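Local atomic coordinates of oligoribonuclease (Colwellia psychrerythraea, PDB entry 6A4D), a protein that probably hydrolyses very short RNA fragments down to mononucleotides, as an oligoribonuclease of the exonuclease family with the RNase H-like fold. Residues A[17-20]-A[26-29]; A[118-121]-A[126-129]; A[153-158]-A[171-176]. The protein carries 1 engineered substitution. All blocks are in the same frame, centred on the assembly; numbering follows the deposited sequence.

Contact 1. Residues A[17-20]-A[26-29]; sequences EMTG and DVIL. With 9RC (5'-O-[(S)-hydroxy(4-nitrophenoxy)phosphoryl]thymidine), chain D.
The first beta hairpin of the RNase H-like exonuclease fold, strands 11-18 and 28-36, has its turn end here, and M18 faces I28 across it as an antiparallel non-hydrogen-bonded pair (CA to CA 4.3 Å). On one flank of the pair, L29 N donates to E17 O at 2.8 Å. On the other, T19 N reaches V27 O at 3.1 Å. Past the strand end the T19 side chain adds a bond of its own. Its OG1 sits between the backbone N and the carbonyl carbon (chi1 50°), where it accepts V27 N at 3.1 Å in a straight bond (165°); D26 CB packs against the same oxygen. The same torsion turns T19 CG2 to V27 CG2 on one hand and L29 CD1 on the other, each 3.8 Å away. A valine in place of T19 would probably leave V27 N without its side-chain acceptor. D26 directs OD2 along G20 and on to E22 N, which it accepts as a hydrogen bond. Strand residues E17 and M18 grip the sugar of the chain D thymidine nucleotide: M18 N donates to its 3'-hydroxyl oxygen OAK, and that hydroxyl donates to E17 OE1 at 2.9 Å. M18 SD lies 3.8 Å from ring carbon CAG, bordering the sugar. N62 and K157 supply further hydrogen bonds to this ligand. Helix 112-122 covers the M18 and I28 side of the hairpin through F118, and its Y122 hydroxyl bonds D26 O; L29 and E17 instead lean on helices 63-72 and 74-80.

Contact 2. Residues A[118-121]-A[126-129]; sequences FINK and FEDH
I119 and F126 form the tight, buried half of this helix-helix corner, where helix 112-122 turns into the short helix 124-127. I119 CD1 comes up to the rim of the F126 ring, near its plane, 3.9 Å from CD2, so the methyl meets the edge and not a face. The second branch, I119 CG2, lies against E127 CB at 3.8 Å, and the two branches together cover F126 and E127 of the short helix. F126 CG stands anti to the backbone N (chi1 -179°), a torsion that drops the ring toward the sheet, where L14, I31 and I33 touch it; V96 of helix 85-99 and the edge-to-face partner F130 also lie against it. The outer half is looser and polar. There N120 ND2 donates to E127 OE2 at 3.0 Å, but the bond is weak, bent to 134°, and the amide and carboxylate planes stand 76° apart. N120 CB lies 3.2 Å from the same oxygen, so the carboxylate reaches over the base of the side chain as well as its amide. E127 runs out straight past CG, which carries the carboxylate across to helix 112-122. There R116 NE forms a salt bridge with E127 OE1, while N120 ND2 also donates to E22 OE2 of the second subunit. With an arginine on one oxygen and an amide on the other, E127 is likely to stay ionised, and N120 stands as a shared donor between the carboxylates of two subunits.

Contact 3. Residues A[153-158]-A[171-176]; sequences ESVVKT and IAELKV. With 9RC (5'-O-[(S)-hydroxy(4-nitrophenoxy)phosphoryl]thymidine), chain C.
One wall of a nucleotide pocket is formed where the loop carrying V155 packs on helix 163-180, the last helix of this RNase H-like exonuclease fold, at E173 and V176. The loop has no regular structure at 153-158, and its closest backbone approach to the helix is V155 CA to E173 CA, 5.5 Å. No hydrogen bond joins the two segments; methyls and methylenes do the work. V155 supplies both branches: CG1, anti to the backbone N (chi1 174°), rests on E173 CG at 3.6 Å, while CG2 meets V176 CG1 at 3.9 Å. That V176 methyl is shared, for S154 CB, one residue earlier in the loop, touches it too, and V176 CG2 lies 3.8 Å from S154 O. V155 thus straddles one turn of the helix, with Y177 also against it and S154 reaching on to L180. The aliphatic part of E173 serves V155, and its carboxylate is fixed by others of the same chain: K141 makes a salt bridge to OE2, the Y177 hydroxyl also bonds OE2, and N110 donates to OE1. Three partners should hold the group from turning. The nitrophenyl end of the chain C ligand enters between loop and helix, its nitro group lying between V156 O, 3.5 Å from OBD, and E173. V155 CG1 lies farther from the same nitro oxygen, and K157 CG, in a poorly ordered side chain, is also near. Hydrogen bonds to this ligand come from S111 and S138, and from Y132 and R133 of the second subunit, so the pocket is completed across the dimer. On the helix side E173 OE1 comes within 3.1 Å of the ligand's other nitro oxygen, OBC.

Contacts 1 and 2 adjoin, their centres about 15 Å apart, through the ring of F118: M18 CE lies 3.4 Å from F118 CD1, and G20 O is equally near F118 CZ. Helix 112-122 thus backs the hairpin with F118 and meets helix 124-127 with I119 and N120. Contact 3 stands on the opposite side of the chain's centre, about 25 Å from contact 1 and 27 Å from contact 2 between centres, and touches neither. One ligand spans the gap to contact 1: the chain D nucleotide has its sugar on E17 and M18 and a nitro oxygen hydrogen-bonded to K157 NZ, while contact 3 receives the nitrophenyl end of the chain C nucleotide.

Contact 1. Residues A[17-20]-A[26-29]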
loop_
_atom_site.group_PDB
_atom_site.type_symbol
_atom_site.label_atom_id
_atom_site.label_comp_id
_atom_site.label_asym_id
_atom_site.label_seq_id
_atom_site.Cartn_x
_atom_site.Cartn_y
_atom_site.Cartn_z
ATOM N N GLU A 17 4.406 -13.473 -8.011
ATOM C CA GLU A 17 4.092 -13.350 -9.430
ATOM C C GLU A 17 2.650 -13.800 -9.563
ATOM O O GLU A 17 2.191 -14.673 -8.801
ATOM C CB GLU A 17 5.046 -14.172 -10.287
ATOM C CG GLU A 17 6.542 -13.844 -10.157
ATOM C CD GLU A 17 6.829 -12.350 -10.157
ATOM O OE1 GLU A 17 6.313 -11.648 -11.052
ATOM O OE2 GLU A 17 7.522 -11.859 -9.227
ATOM N N MET A 18 1.937 -13.168 -10.489
ATOM C CA MET A 18 0.544 -13.462 -10.751
ATOM C C MET A 18 0.323 -13.603 -12.284
ATOM O O MET A 18 1.250 -13.460 -13.069
ATOM C CB MET A 18 -0.281 -12.324 -10.213
ATOM C CG MET A 18 -0.024 -11.982 -8.770
ATOM S SD MET A 18 1.354 -10.844 -8.454
ATOM C CE MET A 18 0.616 -9.807 -7.210
ATOM N N THR A 19 -0.914 -13.842 -12.694
ATOM C CA THR A 19 -1.274 -13.999 -14.120
ATOM C C THR A 19 -1.747 -12.700 -14.679
ATOM O O THR A 19 -2.155 -12.628 -15.842
ATOM C CB THR A 19 -2.441 -15.020 -14.344
ATOM O OG1 THR A 19 -3.540 -14.709 -13.464
ATOM C CG2 THR A 19 -1.970 -16.377 -14.081
ATOM N N GLY A 20 -1.757 -11.673 -13.858
ATOM C CA GLY A 20 -2.112 -10.339 -14.317
ATOM C C GLY A 20 -2.226 -9.426 -13.149
ATOM O O GLY A 20 -1.871 -9.819 -12.020
ATOM N N ASP A 26 -7.387 -12.746 -11.871
ATOM C CA ASP A 26 -6.038 -13.348 -11.819
ATOM C C ASP A 26 -5.699 -14.050 -10.523
ATOM O O ASP A 26 -6.221 -13.740 -9.493
ATOM C CB ASP A 26 -4.973 -12.254 -12.091
ATOM C CG ASP A 26 -5.154 -11.617 -13.441
ATOM O OD1 ASP A 26 -5.486 -12.381 -14.383
ATOM O OD2 ASP A 26 -5.054 -10.376 -13.567
ATOM N N VAL A 27 -4.755 -14.964 -10.626
ATOM C CA VAL A 27 -4.367 -15.911 -9.590
ATOM C C VAL A 27 -2.860 -15.846 -9.393
ATOM O O VAL A 27 -2.140 -15.271 -10.210
ATOM C CB VAL A 27 -4.737 -17.379 -9.965
ATOM C CG1 VAL A 27 -6.225 -17.530 -10.031
ATOM C CG2 VAL A 27 -4.120 -17.824 -11.267
ATOM N N ILE A 28 -2.398 -16.441 -8.301
ATOM C CA ILE A 28 -1.000 -16.355 -7.914
ATOM C C ILE A 28 -0.191 -17.480 -8.540
ATOM O O ILE A 28 -0.582 -18.669 -8.436
ATOM C CB ILE A 28 -0.850 -16.451 -6.386
ATOM C CG1 ILE A 28 -1.603 -15.321 -5.727
ATOM C CG2 ILE A 28 0.623 -16.463 -6.003
ATOM C CD1 ILE A 28 -1.693 -15.535 -4.243
ATOM N N LEU A 29 0.951 -17.119 -9.136
ATOM C CA LEU A 29 1.878 -18.122 -9.710
ATOM C C LEU A 29 3.080 -18.492 -8.854
ATOM O O LEU A 29 3.573 -19.619 -8.935
ATOM C CB LEU A 29 2.341 -17.664 -11.092
ATOM C CG LEU A 29 1.190 -17.561 -12.088
ATOM C CD1 LEU A 29 1.725 -17.082 -13.413
ATOM C CD2 LEU A 29 0.480 -18.908 -12.230
HETATM O OAJ 9RC D . 0.571 -8.449 -15.914
HETATM C CAE 9RC D . 1.484 -7.668 -15.648
HETATM N NAI 9RC D . 1.893 -6.753 -16.625
HETATM C CAL 9RC D . 2.913 -5.853 -16.383
HETATM O OAS 9RC D . 3.254 -5.099 -17.286
HETATM C CAT 9RC D . 3.544 -5.832 -15.148
HETATM C CAU 9RC D . 4.585 -4.921 -14.897
HETATM C CAF 9RC D . 3.108 -6.731 -14.187
HETATM N NAB 9RC D . 2.067 -7.657 -14.435
HETATM C CAA 9RC D . 1.601 -8.635 -13.385
HETATM O OAC 9RC D . 2.055 -8.218 -12.093
HETATM C CAD 9RC D . 2.162 -10.027 -13.578
HETATM C CAH 9RC D . 3.348 -10.021 -12.661
HETATM O OAK 9RC D . 3.680 -11.307 -12.173
HETATM C CAG 9RC D . 2.850 -9.252 -11.516
HETATM C CAR 9RC D . 4.048 -8.719 -10.647
HETATM O OAQ 9RC D . 4.901 -7.732 -11.323
HETATM P PAP 9RC D . 6.550 -7.914 -11.433
HETATM O OAO 9RC D . 7.224 -7.801 -10.100
HETATM O OAN 9RC D . 6.687 -9.367 -12.076
HETATM O OAM 9RC D . 7.185 -6.964 -12.561
HETATM C CAV 9RC D . 7.942 -5.834 -12.415
HETATM C CAW 9RC D . 7.900 -4.968 -13.513
HETATM C CAY 9RC D . 8.628 -3.788 -13.513
HETATM C CBA 9RC D . 9.405 -3.462 -12.397
HETATM N NBB 9RC D . 10.094 -2.324 -12.437
HETATM O OBD 9RC D . 9.563 -1.121 -11.740
HETATM O OBC 9RC D . 11.357 -2.308 -13.252
HETATM C CAZ 9RC D . 9.468 -4.324 -11.283
HETATM C CAX 9RC D . 8.738 -5.514 -11.289
#

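Contact 2. Residues A[118-121]-A[126-129]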
loop_
_atom_site.group_PDB
_atom_site.type_symbol
_atom_site.label_atom_id
_atom_site.label_comp_id
_atom_site.label_asym_id
_atom_site.label_seq_id
_atom_site.Cartn_x
_atom_site.Cartn_y
_atom_site.Cartn_z
ATOM N N PHE A 118 -3.782 -9.753 -3.603
ATOM C CA PHE A 118 -3.900 -11.140 -3.957
ATOM C C PHE A 118 -3.759 -11.960 -2.660
ATOM O O PHE A 118 -4.404 -12.998 -2.513
ATOM C CB PHE A 118 -2.804 -11.570 -4.928
ATOM C CG PHE A 118 -3.018 -11.117 -6.335
ATOM C CD1 PHE A 118 -2.741 -9.792 -6.718
ATOM C CD2 PHE A 118 -3.424 -12.015 -7.314
ATOM C CE1 PHE A 118 -2.940 -9.371 -8.040
ATOM C CE2 PHE A 118 -3.604 -11.606 -8.652
ATOM C CZ PHE A 118 -3.349 -10.285 -9.010
ATOM N N ILE A 119 -2.867 -11.531 -1.739
ATOM C CA ILE A 119 -2.663 -12.283 -0.497
ATOM C C ILE A 119 -3.986 -12.287 0.267
ATOM O O ILE A 119 -4.435 -13.330 0.760
ATOM C CB ILE A 119 -1.551 -11.686 0.383
ATOM C CG1 ILE A 119 -0.185 -11.813 -0.288
ATOM C CG2 ILE A 119 -1.514 -12.339 1.770
ATOM C CD1 ILE A 119 0.491 -13.124 -0.139
ATOM N N ASN A 120 -4.609 -11.123 0.339
ATOM C CA ASN A 120 -5.862 -10.975 1.033
ATOM C C ASN A 120 -6.957 -11.849 0.418
ATOM O O ASN A 120 -7.597 -12.548 1.138
ATOM C CB ASN A 120 -6.327 -9.505 1.095
ATOM C CG ASN A 120 -7.801 -9.358 1.496
ATOM O OD1 ASN A 120 -8.715 -9.666 0.707
ATOM N ND2 ASN A 120 -8.037 -8.896 2.704
ATOM N N LYS A 121 -7.192 -11.786 -0.885
ATOM C CA LYS A 121 -8.179 -12.723 -1.533
ATOM C C LYS A 121 -7.894 -14.214 -1.366
ATOM O O LYS A 121 -8.758 -14.963 -0.945
ATOM C CB LYS A 121 -8.301 -12.428 -3.013
ATOM C CG LYS A 121 -9.451 -13.140 -3.677
ATOM C CD LYS A 121 -9.734 -12.572 -5.049
ATOM C CE LYS A 121 -10.665 -13.508 -5.805
ATOM N NZ LYS A 121 -11.150 -12.929 -7.093
ATOM N N PHE A 126 -2.532 -16.445 5.809
ATOM C CA PHE A 126 -1.192 -15.855 5.787
ATOM C C PHE A 126 -1.268 -14.336 6.027
ATOM O O PHE A 126 -0.497 -13.807 6.836
ATOM C CB PHE A 126 -0.518 -16.265 4.522
ATOM C CG PHE A 126 0.853 -15.756 4.361
ATOM C CD1 PHE A 126 1.852 -16.110 5.259
ATOM C CD2 PHE A 126 1.164 -14.932 3.304
ATOM C CE1 PHE A 126 3.155 -15.657 5.106
ATOM C CE2 PHE A 126 2.469 -14.480 3.133
ATOM C CZ PHE A 126 3.466 -14.842 4.034
ATOM N N GLU A 127 -2.249 -13.650 5.444
ATOM C CA GLU A 127 -2.368 -12.193 5.642
ATOM C C GLU A 127 -2.528 -11.828 7.121
ATOM O O GLU A 127 -2.089 -10.725 7.568
ATOM C CB GLU A 127 -3.522 -11.543 4.849
ATOM C CG GLU A 127 -3.250 -10.059 4.588
ATOM C CD GLU A 127 -4.477 -9.229 4.302
ATOM O OE1 GLU A 127 -4.303 -7.982 4.165
ATOM O OE2 GLU A 127 -5.598 -9.810 4.197
ATOM N N ASP A 128 -3.164 -12.721 7.890
ATOM C CA ASP A 128 -3.465 -12.405 9.296
ATOM C C ASP A 128 -2.217 -12.371 10.160
ATOM O O ASP A 128 -2.252 -11.822 11.244
ATOM C CB ASP A 128 -4.488 -13.354 9.895
ATOM C CG ASP A 128 -5.876 -13.235 9.226
ATOM O OD1 ASP A 128 -6.260 -12.118 8.776
ATOM O OD2 ASP A 128 -6.594 -14.260 9.192
ATOM N N HIS A 129 -1.119 -12.942 9.703
ATOM C CA HIS A 129 0.098 -12.871 10.471
ATOM C C HIS A 129 0.749 -11.445 10.498
ATOM O O HIS A 129 1.552 -11.153 11.359
ATOM C CB HIS A 129 1.091 -13.904 10.023
ATOM C CG HIS A 129 2.182 -14.108 11.021
ATOM N ND1 HIS A 129 1.983 -14.791 12.199
ATOM C CD2 HIS A 129 3.458 -13.630 11.063
ATOM C CE1 HIS A 129 3.105 -14.762 12.905
ATOM N NE2 HIS A 129 4.015 -14.065 12.238
#

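Contact 3. Residues A[153-158]-A[171-176]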
loop_
_atom_site.group_PDB
_atom_site.type_symbol
_atom_site.label_atom_id
_atom_site.label_comp_id
_atom_site.label_asym_id
_atom_site.label_seq_id
_atom_site.Cartn_x
_atom_site.Cartn_y
_atom_site.Cartn_z
ATOM N N GLU A 153 20.632 7.028 -8.531
ATOM C CA GLU A 153 21.777 6.485 -9.271
ATOM C C GLU A 153 22.413 5.351 -8.556
ATOM O O GLU A 153 23.024 4.482 -9.180
ATOM C CB GLU A 153 22.909 7.505 -9.439
ATOM C CG GLU A 153 22.648 8.619 -10.396
ATOM C CD GLU A 153 23.937 9.340 -10.784
ATOM O OE1 GLU A 153 24.900 8.710 -11.297
ATOM O OE2 GLU A 153 23.973 10.570 -10.598
ATOM N N SER A 154 22.351 5.406 -7.237
ATOM C CA SER A 154 22.897 4.358 -6.404
ATOM C C SER A 154 22.017 3.166 -6.264
ATOM O O SER A 154 22.509 2.116 -5.869
ATOM C CB SER A 154 23.274 4.906 -5.031
ATOM O OG SER A 154 24.196 5.927 -5.253
ATOM N N VAL A 155 20.733 3.301 -6.557
ATOM C CA VAL A 155 19.803 2.120 -6.580
ATOM C C VAL A 155 20.116 1.290 -7.788
ATOM O O VAL A 155 20.247 1.837 -8.867
ATOM C CB VAL A 155 18.346 2.591 -6.657
ATOM C CG1 VAL A 155 17.346 1.454 -6.821
ATOM C CG2 VAL A 155 18.022 3.401 -5.430
ATOM N N VAL A 156 20.232 -0.026 -7.585
ATOM C CA VAL A 156 20.516 -1.033 -8.602
ATOM C C VAL A 156 19.242 -1.742 -9.060
ATOM O O VAL A 156 18.553 -2.413 -8.272
ATOM C CB VAL A 156 21.476 -2.126 -8.047
ATOM C CG1 VAL A 156 21.814 -3.187 -9.112
ATOM C CG2 VAL A 156 22.759 -1.483 -7.514
ATOM N N LYS A 157 18.983 -1.674 -10.357
ATOM C CA LYS A 157 17.745 -2.198 -10.922
ATOM C C LYS A 157 17.799 -3.682 -11.319
ATOM O O LYS A 157 17.158 -4.479 -10.672
ATOM C CB LYS A 157 17.280 -1.327 -12.087
ATOM C CG LYS A 157 16.117 -0.422 -11.727
ATOM C CD LYS A 157 15.763 0.492 -12.890
ATOM C CE LYS A 157 14.960 -0.213 -13.969
ATOM N NZ LYS A 157 13.505 -0.182 -13.655
ATOM N N THR A 158 18.513 -4.055 -12.375
ATOM C CA THR A 158 18.716 -5.496 -12.737
ATOM C C THR A 158 17.433 -6.358 -13.063
ATOM O O THR A 158 16.314 -5.835 -13.155
ATOM C CB THR A 158 19.631 -6.209 -11.694
ATOM O OG1 THR A 158 18.944 -6.380 -10.445
ATOM C CG2 THR A 158 20.927 -5.428 -11.459
ATOM N N ILE A 171 15.138 -4.919 -0.834
ATOM C CA ILE A 171 15.914 -4.791 0.425
ATOM C C ILE A 171 17.103 -3.932 0.145
ATOM O O ILE A 171 17.381 -2.951 0.878
ATOM C CB ILE A 171 16.357 -6.174 0.926
ATOM C CG1 ILE A 171 15.106 -6.981 1.346
ATOM C CG2 ILE A 171 17.324 -6.115 2.136
ATOM C CD1 ILE A 171 15.403 -8.362 1.857
ATOM N N ALA A 172 17.765 -4.257 -0.964
ATOM C CA ALA A 172 18.952 -3.517 -1.320
ATOM C C ALA A 172 18.594 -2.091 -1.623
ATOM O O ALA A 172 19.332 -1.209 -1.243
ATOM C CB ALA A 172 19.690 -4.181 -2.482
ATOM N N GLU A 173 17.471 -1.853 -2.293
ATOM C CA GLU A 173 17.064 -0.488 -2.592
ATOM C C GLU A 173 16.867 0.345 -1.302
ATOM O O GLU A 173 17.266 1.476 -1.232
ATOM C CB GLU A 173 15.798 -0.440 -3.450
ATOM C CG GLU A 173 15.356 0.976 -3.858
ATOM C CD GLU A 173 14.012 0.979 -4.617
ATOM O OE1 GLU A 173 13.506 -0.121 -4.955
ATOM O OE2 GLU A 173 13.446 2.087 -4.850
ATOM N N LEU A 174 16.257 -0.251 -0.302
ATOM C CA LEU A 174 15.962 0.391 0.957
ATOM C C LEU A 174 17.235 0.658 1.764
ATOM O O LEU A 174 17.322 1.674 2.437
ATOM C CB LEU A 174 14.938 -0.409 1.770
ATOM C CG LEU A 174 14.534 0.183 3.126
ATOM C CD1 LEU A 174 13.859 1.540 3.013
ATOM C CD2 LEU A 174 13.658 -0.777 3.906
ATOM N N LYS A 175 18.214 -0.214 1.609
ATOM C CA LYS A 175 19.544 -0.074 2.240
ATOM C C LYS A 175 20.249 1.146 1.679
ATOM O O LYS A 175 20.812 1.963 2.375
ATOM C CB LYS A 175 20.374 -1.317 1.978
ATOM C CG LYS A 175 20.216 -2.439 2.944
ATOM C CD LYS A 175 21.476 -3.333 2.896
ATOM C CE LYS A 175 21.496 -4.448 3.969
ATOM N NZ LYS A 175 21.063 -5.841 3.550
ATOM N N VAL A 176 20.133 1.299 0.384
ATOM C CA VAL A 176 20.610 2.481 -0.250
ATOM C C VAL A 176 19.954 3.712 0.334
ATOM O O VAL A 176 20.673 4.682 0.704
ATOM C CB VAL A 176 20.487 2.374 -1.802
ATOM C CG1 VAL A 176 20.605 3.717 -2.506
ATOM C CG2 VAL A 176 21.508 1.392 -2.307
HETATM O OAJ 9RC C . 0.483 -2.799 -9.922
HETATM C CAE 9RC C . 0.933 -2.376 -10.989
HETATM N NAI 9RC C . 0.095 -1.692 -11.854
HETATM C CAL 9RC C . 0.587 -1.196 -13.069
HETATM O OAS 9RC C . -0.203 -0.596 -13.807
HETATM C CAT 9RC C . 1.937 -1.375 -13.406
HETATM C CAU 9RC C . 2.473 -0.880 -14.606
HETATM C CAF 9RC C . 2.746 -2.073 -12.527
HETATM N NAB 9RC C . 2.219 -2.567 -11.314
HETATM C CAA 9RC C . 3.039 -3.324 -10.364
HETATM O OAC 9RC C . 3.965 -2.498 -9.709
HETATM C CAD 9RC C . 3.887 -4.325 -11.106
HETATM C CAH 9RC C . 4.844 -4.706 -10.049
HETATM O OAK 9RC C . 4.289 -5.799 -9.365
HETATM C CAG 9RC C . 4.879 -3.469 -9.166
HETATM C CAR 9RC C . 6.234 -2.855 -9.290
HETATM O OAQ 9RC C . 6.159 -1.615 -8.603
HETATM P PAP 9RC C . 7.432 -0.683 -8.580
HETATM O OAO 9RC C . 7.043 0.465 -7.528
HETATM O OAN 9RC C . 7.489 -0.034 -9.910
HETATM O OAM 9RC C . 8.523 -1.743 -8.220
HETATM C CAV 9RC C . 9.895 -1.867 -8.031
HETATM C CAW 9RC C . 10.431 -3.150 -7.647
HETATM C CAY 9RC C . 11.838 -3.323 -7.384
HETATM C CBA 9RC C . 12.738 -2.222 -7.525
HETATM N NBB 9RC C . 14.107 -2.222 -7.305
HETATM O OBD 9RC C . 15.159 -1.500 -8.320
HETATM O OBC 9RC C . 14.582 -2.732 -6.117
HETATM C CAZ 9RC C . 12.166 -1.005 -7.910
HETATM C CAX 9RC C . 10.790 -0.791 -8.159
#